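Local coordinates for uncharacterized protein (Legionella longbeachae NSW150, PDB 4JZA) that probably removes the 3-phosphate from phosphatidylinositol 3-phosphate, acting as a phosphoinositide phosphatase that this pathogen may use to alter host lipid metabolism, at residues G2-E14 and L23-Y36. Numbering follows the deposited sequence.
Sequences GKGIIVRVPHGIE and LEVRFPGYILETYY
I5 O accepts a hydrogen bond from I31 N, and from there the backbones of 5-10 and 31-35 run parallel, paired I6 with I31 through P10 with Y35. V7 N donates to I31 O (2.8 Å) and V7 O accepts from E33 N; V9 repeats the pattern with E33 O and Y35 N. H11 N to Y35 O (2.7 Å) closes the ladder, and water 1 joins I5 N to G29 O at the other end.

Charged and aromatic groups gather on the face of R8, E33 and Y35. The R8 guanidinium lies over one side of the Y35 ring in an off-centre cation-pi contact (CZ to ring centroid 4.4 Å), with the planes 31° apart. P10 CA covers the opposite side, a CH-pi contact 4.0 Å from the same centroid. Y35 reaches this slot because chi1 of 68° sets CG between its backbone N and carbonyl carbon, and its OH bonds to L148 O. T147 and S602 hold R8 NH1 and NH2, while water 2 links R8 NE to E33 OE1, which, 4.4 Å apart, are too distant to form a salt bridge directly. Past the strand ends, the H11 and Y36 rings form an offset stack, centroids 4.6 Å apart and planes at 24°.

V7, V9 and L32 make the apolar part of the other face. V7 turns CG2 to Y30 CD1 (3.9 Å) and CG1 to L23 CD1 on the helix, and V9 CG2 meets L32 CD2. At the start of the strand, I5 CD1 packs on F27 CB (3.8 Å), at the first residue of the type II turn F27 to Y30.

Strand 5-10, helix 17-26 and strand 31-35 make a classic beta-alpha-beta crossover, placing 31-35 at the edge of the large mixed sheet, with 144-150 beyond 5-10.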
loop_
_atom_site.group_PDB
_atom_site.type_symbol
_atom_site.label_atom_id
_atom_site.label_comp_id
_atom_site.label_asym_id
_atom_site.label_seq_id
_atom_site.Cartn_x
_atom_site.Cartn_y
_atom_site.Cartn_z
ATOM N N GLY A 2 9.355 -20.693 0.179
ATOM C CA GLY A 2 10.282 -21.133 -0.913
ATOM C C GLY A 2 9.483 -21.242 -2.211
ATOM O O GLY A 2 9.466 -22.300 -2.859
ATOM N N LYS A 3 8.823 -20.136 -2.585
ATOM C CA LYS A 3 7.695 -20.183 -3.537
ATOM C C LYS A 3 8.095 -20.574 -4.974
ATOM O O LYS A 3 7.271 -21.101 -5.712
ATOM C CB LYS A 3 6.909 -18.859 -3.544
ATOM C CG LYS A 3 5.558 -18.957 -4.239
ATOM C CD LYS A 3 4.948 -17.592 -4.497
ATOM C CE LYS A 3 3.782 -17.648 -5.475
ATOM N NZ LYS A 3 2.500 -18.065 -4.849
ATOM N N GLY A 4 9.340 -20.311 -5.374
ATOM C CA GLY A 4 9.766 -20.678 -6.701
ATOM C C GLY A 4 10.575 -19.600 -7.372
ATOM O O GLY A 4 10.919 -18.577 -6.752
ATOM N N ILE A 5 10.900 -19.859 -8.645
ATOM C CA ILE A 5 11.816 -19.049 -9.395
ATOM C C ILE A 5 11.358 -18.887 -10.841
ATOM O O ILE A 5 10.982 -19.848 -11.509
ATOM C CB ILE A 5 13.224 -19.666 -9.417
ATOM C CG1 ILE A 5 13.662 -20.089 -8.014
ATOM C CG2 ILE A 5 14.239 -18.661 -9.987
ATOM C CD1 ILE A 5 14.750 -21.140 -7.983
ATOM N N ILE A 6 11.403 -17.651 -11.312
ATOM C CA ILE A 6 11.110 -17.360 -12.683
ATOM C C ILE A 6 12.365 -16.864 -13.369
ATOM O O ILE A 6 13.065 -15.959 -12.877
ATOM C CB ILE A 6 10.048 -16.283 -12.757
ATOM C CG1 ILE A 6 8.747 -16.817 -12.116
ATOM C CG2 ILE A 6 9.854 -15.844 -14.181
ATOM C CD1 ILE A 6 7.504 -15.963 -12.328
ATOM N N VAL A 7 12.660 -17.471 -14.501
ATOM C CA VAL A 7 13.774 -17.057 -15.312
ATOM C C VAL A 7 13.174 -16.503 -16.584
ATOM O O VAL A 7 12.413 -17.182 -17.263
ATOM C CB VAL A 7 14.678 -18.232 -15.645
ATOM C CG1 VAL A 7 15.759 -17.805 -16.617
ATOM C CG2 VAL A 7 15.283 -18.811 -14.360
ATOM N N ARG A 8 13.479 -15.238 -16.848
ATOM C CA ARG A 8 12.966 -14.526 -17.977
ATOM C C ARG A 8 14.033 -14.610 -19.003
ATOM O O ARG A 8 15.205 -14.310 -18.740
ATOM C CB ARG A 8 12.698 -13.072 -17.625
ATOM C CG ARG A 8 11.618 -12.930 -16.559
ATOM C CD ARG A 8 11.434 -11.507 -16.130
ATOM N NE ARG A 8 11.030 -10.700 -17.256
ATOM C CZ ARG A 8 11.779 -9.733 -17.791
ATOM N NH1 ARG A 8 12.998 -9.409 -17.330
ATOM N NH2 ARG A 8 11.316 -9.055 -18.812
ATOM N N VAL A 9 13.579 -14.915 -20.204
ATOM C CA VAL A 9 14.417 -15.354 -21.276
ATOM C C VAL A 9 13.955 -14.657 -22.552
ATOM O O VAL A 9 12.803 -14.645 -22.828
ATOM C CB VAL A 9 14.245 -16.863 -21.295
ATOM C CG1 VAL A 9 14.064 -17.408 -22.685
ATOM C CG2 VAL A 9 15.398 -17.520 -20.563
ATOM N N PRO A 10 14.844 -14.025 -23.308
ATOM C CA PRO A 10 14.355 -13.331 -24.471
ATOM C C PRO A 10 13.610 -14.220 -25.411
ATOM O O PRO A 10 13.981 -15.375 -25.607
ATOM C CB PRO A 10 15.620 -12.819 -25.169
ATOM C CG PRO A 10 16.743 -13.462 -24.493
ATOM C CD PRO A 10 16.272 -13.781 -23.113
ATOM N N HIS A 11 12.582 -13.642 -26.024
ATOM C CA HIS A 11 11.743 -14.349 -26.940
ATOM C C HIS A 11 12.553 -14.861 -28.104
ATOM O O HIS A 11 13.348 -14.123 -28.685
ATOM C CB HIS A 11 10.637 -13.457 -27.454
ATOM C CG HIS A 11 9.900 -14.043 -28.610
ATOM N ND1 HIS A 11 8.909 -14.996 -28.453
ATOM C CD2 HIS A 11 10.020 -13.827 -29.943
ATOM C CE1 HIS A 11 8.443 -15.330 -29.645
ATOM N NE2 HIS A 11 9.098 -14.633 -30.563
ATOM N N GLY A 12 12.333 -16.141 -28.402
ATOM C CA GLY A 12 12.869 -16.776 -29.578
ATOM C C GLY A 12 14.350 -17.077 -29.546
ATOM O O GLY A 12 14.987 -17.127 -30.596
ATOM N N ILE A 13 14.935 -17.243 -28.370
ATOM C CA ILE A 13 16.245 -17.847 -28.350
ATOM C C ILE A 13 16.021 -19.228 -27.815
ATOM O O ILE A 13 15.185 -19.456 -26.934
ATOM C CB ILE A 13 17.362 -17.068 -27.597
ATOM C CG1 ILE A 13 17.252 -17.216 -26.086
ATOM C CG2 ILE A 13 17.404 -15.592 -28.011
ATOM C CD1 ILE A 13 18.600 -17.053 -25.418
ATOM N N GLU A 14 16.750 -20.154 -28.412
ATOM C CA GLU A 14 16.686 -21.550 -28.048
ATOM C C GLU A 14 17.834 -21.765 -27.090
ATOM O O GLU A 14 18.860 -21.088 -27.145
ATOM C CB GLU A 14 16.841 -22.465 -29.265
ATOM C CG GLU A 14 16.766 -21.760 -30.613
ATOM C CD GLU A 14 17.153 -22.655 -31.769
ATOM O OE1 GLU A 14 18.192 -23.346 -31.676
ATOM O OE2 GLU A 14 16.420 -22.656 -32.779
ATOM N N LEU A 23 20.940 -23.900 -15.219
ATOM C CA LEU A 23 19.875 -23.153 -14.620
ATOM C C LEU A 23 19.225 -24.050 -13.583
ATOM O O LEU A 23 19.039 -23.604 -12.466
ATOM C CB LEU A 23 18.861 -22.647 -15.664
ATOM C CG LEU A 23 19.237 -21.506 -16.643
ATOM C CD1 LEU A 23 18.065 -21.177 -17.572
ATOM C CD2 LEU A 23 19.692 -20.266 -15.897
ATOM N N GLU A 24 18.940 -25.319 -13.900
ATOM C CA GLU A 24 18.331 -26.244 -12.877
ATOM C C GLU A 24 19.159 -26.358 -11.607
ATOM O O GLU A 24 18.649 -26.377 -10.500
ATOM C CB GLU A 24 18.079 -27.654 -13.430
ATOM C CG GLU A 24 16.647 -27.911 -13.899
ATOM C CD GLU A 24 15.604 -27.708 -12.792
ATOM O OE1 GLU A 24 14.505 -27.201 -13.105
ATOM O OE2 GLU A 24 15.864 -28.038 -11.614
ATOM N N VAL A 25 20.462 -26.381 -11.788
ATOM C CA VAL A 25 21.367 -26.532 -10.676
ATOM C C VAL A 25 21.275 -25.309 -9.743
ATOM O O VAL A 25 21.035 -25.456 -8.542
ATOM C CB VAL A 25 22.812 -26.814 -11.194
ATOM C CG1 VAL A 25 23.851 -26.625 -10.088
ATOM C CG2 VAL A 25 22.904 -28.231 -11.778
ATOM N N ARG A 26 21.435 -24.112 -10.325
ATOM C CA ARG A 26 21.471 -22.856 -9.563
ATOM C C ARG A 26 20.075 -22.440 -9.080
ATOM O O ARG A 26 19.952 -21.804 -8.021
ATOM C CB ARG A 26 22.130 -21.757 -10.395
ATOM C CG ARG A 26 22.264 -20.406 -9.712
ATOM C CD ARG A 26 23.245 -20.385 -8.541
ATOM N NE ARG A 26 23.345 -19.055 -7.902
ATOM C CZ ARG A 26 22.391 -18.455 -7.158
ATOM N NH1 ARG A 26 21.233 -19.032 -6.918
ATOM N NH2 ARG A 26 22.596 -17.240 -6.639
ATOM N N PHE A 27 19.041 -22.836 -9.838
ATOM C CA PHE A 27 17.648 -22.358 -9.647
ATOM C C PHE A 27 16.633 -23.499 -9.718
ATOM O O PHE A 27 15.739 -23.497 -10.579
ATOM C CB PHE A 27 17.325 -21.290 -10.716
ATOM C CG PHE A 27 18.255 -20.112 -10.682
ATOM C CD1 PHE A 27 18.410 -19.385 -9.514
ATOM C CD2 PHE A 27 18.986 -19.752 -11.788
ATOM C CE1 PHE A 27 19.265 -18.309 -9.456
ATOM C CE2 PHE A 27 19.842 -18.668 -11.751
ATOM C CZ PHE A 27 19.971 -17.944 -10.583
ATOM N N PRO A 28 16.754 -24.479 -8.801
ATOM C CA PRO A 28 15.992 -25.716 -8.913
ATOM C C PRO A 28 14.488 -25.447 -8.869
ATOM O O PRO A 28 14.011 -24.612 -8.060
ATOM C CB PRO A 28 16.445 -26.534 -7.691
ATOM C CG PRO A 28 17.574 -25.771 -7.054
ATOM C CD PRO A 28 17.416 -24.357 -7.490
ATOM N N GLY A 29 13.761 -26.120 -9.760
ATOM C CA GLY A 29 12.342 -25.891 -9.904
ATOM C C GLY A 29 11.956 -24.662 -10.720
ATOM O O GLY A 29 10.799 -24.297 -10.741
ATOM N N TYR A 30 12.892 -24.004 -11.392
ATOM C CA TYR A 30 12.572 -22.732 -12.060
ATOM C C TYR A 30 11.547 -22.864 -13.169
ATOM O O TYR A 30 11.434 -23.889 -13.773
ATOM C CB TYR A 30 13.837 -22.078 -12.630
ATOM C CG TYR A 30 14.359 -22.709 -13.893
ATOM C CD1 TYR A 30 13.835 -22.366 -15.137
ATOM C CD2 TYR A 30 15.373 -23.620 -13.854
ATOM C CE1 TYR A 30 14.303 -22.931 -16.318
ATOM C CE2 TYR A 30 15.860 -24.192 -15.037
ATOM C CZ TYR A 30 15.314 -23.849 -16.266
ATOM O OH TYR A 30 15.799 -24.423 -17.422
ATOM N N ILE A 31 10.815 -21.786 -13.429
ATOM C CA ILE A 31 9.869 -21.695 -14.527
ATOM C C ILE A 31 10.447 -20.707 -15.528
ATOM O O ILE A 31 11.015 -19.695 -15.148
ATOM C CB ILE A 31 8.552 -21.100 -14.065
ATOM C CG1 ILE A 31 8.073 -21.772 -12.794
ATOM C CG2 ILE A 31 7.503 -21.225 -15.148
ATOM C CD1 ILE A 31 7.750 -23.241 -12.964
ATOM N N LEU A 32 10.284 -20.997 -16.809
ATOM C CA LEU A 32 10.702 -20.098 -17.860
ATOM C C LEU A 32 9.582 -19.180 -18.207
ATOM O O LEU A 32 8.427 -19.576 -18.212
ATOM C CB LEU A 32 11.057 -20.838 -19.136
ATOM C CG LEU A 32 12.449 -21.430 -19.125
ATOM C CD1 LEU A 32 12.620 -22.394 -20.289
ATOM C CD2 LEU A 32 13.472 -20.300 -19.173
ATOM N N GLU A 33 9.963 -17.949 -18.521
ATOM C CA GLU A 33 9.050 -16.900 -18.950
ATOM C C GLU A 33 9.703 -16.104 -20.040
ATOM O O GLU A 33 10.860 -15.745 -19.943
ATOM C CB GLU A 33 8.761 -15.991 -17.785
ATOM C CG GLU A 33 7.719 -14.950 -18.049
ATOM C CD GLU A 33 7.225 -14.382 -16.758
ATOM O OE1 GLU A 33 7.413 -13.175 -16.541
ATOM O OE2 GLU A 33 6.705 -15.177 -15.957
ATOM N N THR A 34 8.952 -15.818 -21.078
ATOM C CA THR A 34 9.489 -15.124 -22.225
ATOM C C THR A 34 9.271 -13.624 -22.147
ATOM O O THR A 34 8.176 -13.166 -21.721
ATOM C CB THR A 34 8.793 -15.641 -23.454
ATOM O OG1 THR A 34 9.383 -16.889 -23.764
ATOM C CG2 THR A 34 9.054 -14.777 -24.602
ATOM N N TYR A 35 10.282 -12.843 -22.550
ATOM C CA TYR A 35 10.088 -11.386 -22.737
ATOM C C TYR A 35 10.521 -10.925 -24.121
ATOM O O TYR A 35 11.244 -11.623 -24.805
ATOM C CB TYR A 35 10.809 -10.575 -21.652
ATOM C CG TYR A 35 12.336 -10.599 -21.684
ATOM C CD1 TYR A 35 13.062 -11.666 -21.161
ATOM C CD2 TYR A 35 13.054 -9.528 -22.176
ATOM C CE1 TYR A 35 14.449 -11.656 -21.159
ATOM C CE2 TYR A 35 14.442 -9.503 -22.157
ATOM C CZ TYR A 35 15.131 -10.561 -21.648
ATOM O OH TYR A 35 16.512 -10.515 -21.665
ATOM N N TYR A 36 10.059 -9.741 -24.513
ATOM C CA TYR A 36 10.348 -9.140 -25.820
ATOM C C TYR A 36 11.148 -7.844 -25.671
ATOM O O TYR A 36 11.436 -7.410 -24.566
ATOM C CB TYR A 36 9.029 -8.859 -26.527
ATOM C CG TYR A 36 8.185 -10.104 -26.667
ATOM C CD1 TYR A 36 7.419 -10.588 -25.592
ATOM C CD2 TYR A 36 8.151 -10.796 -27.868
ATOM C CE1 TYR A 36 6.650 -11.738 -25.725
ATOM C CE2 TYR A 36 7.386 -11.931 -28.017
ATOM C CZ TYR A 36 6.641 -12.405 -26.948
ATOM O OH TYR A 36 5.891 -13.542 -27.131
HETATM O O HOH W 1 9.468 -22.252 -9.766
HETATM O O HOH W 2 8.231 -11.237 -18.431
#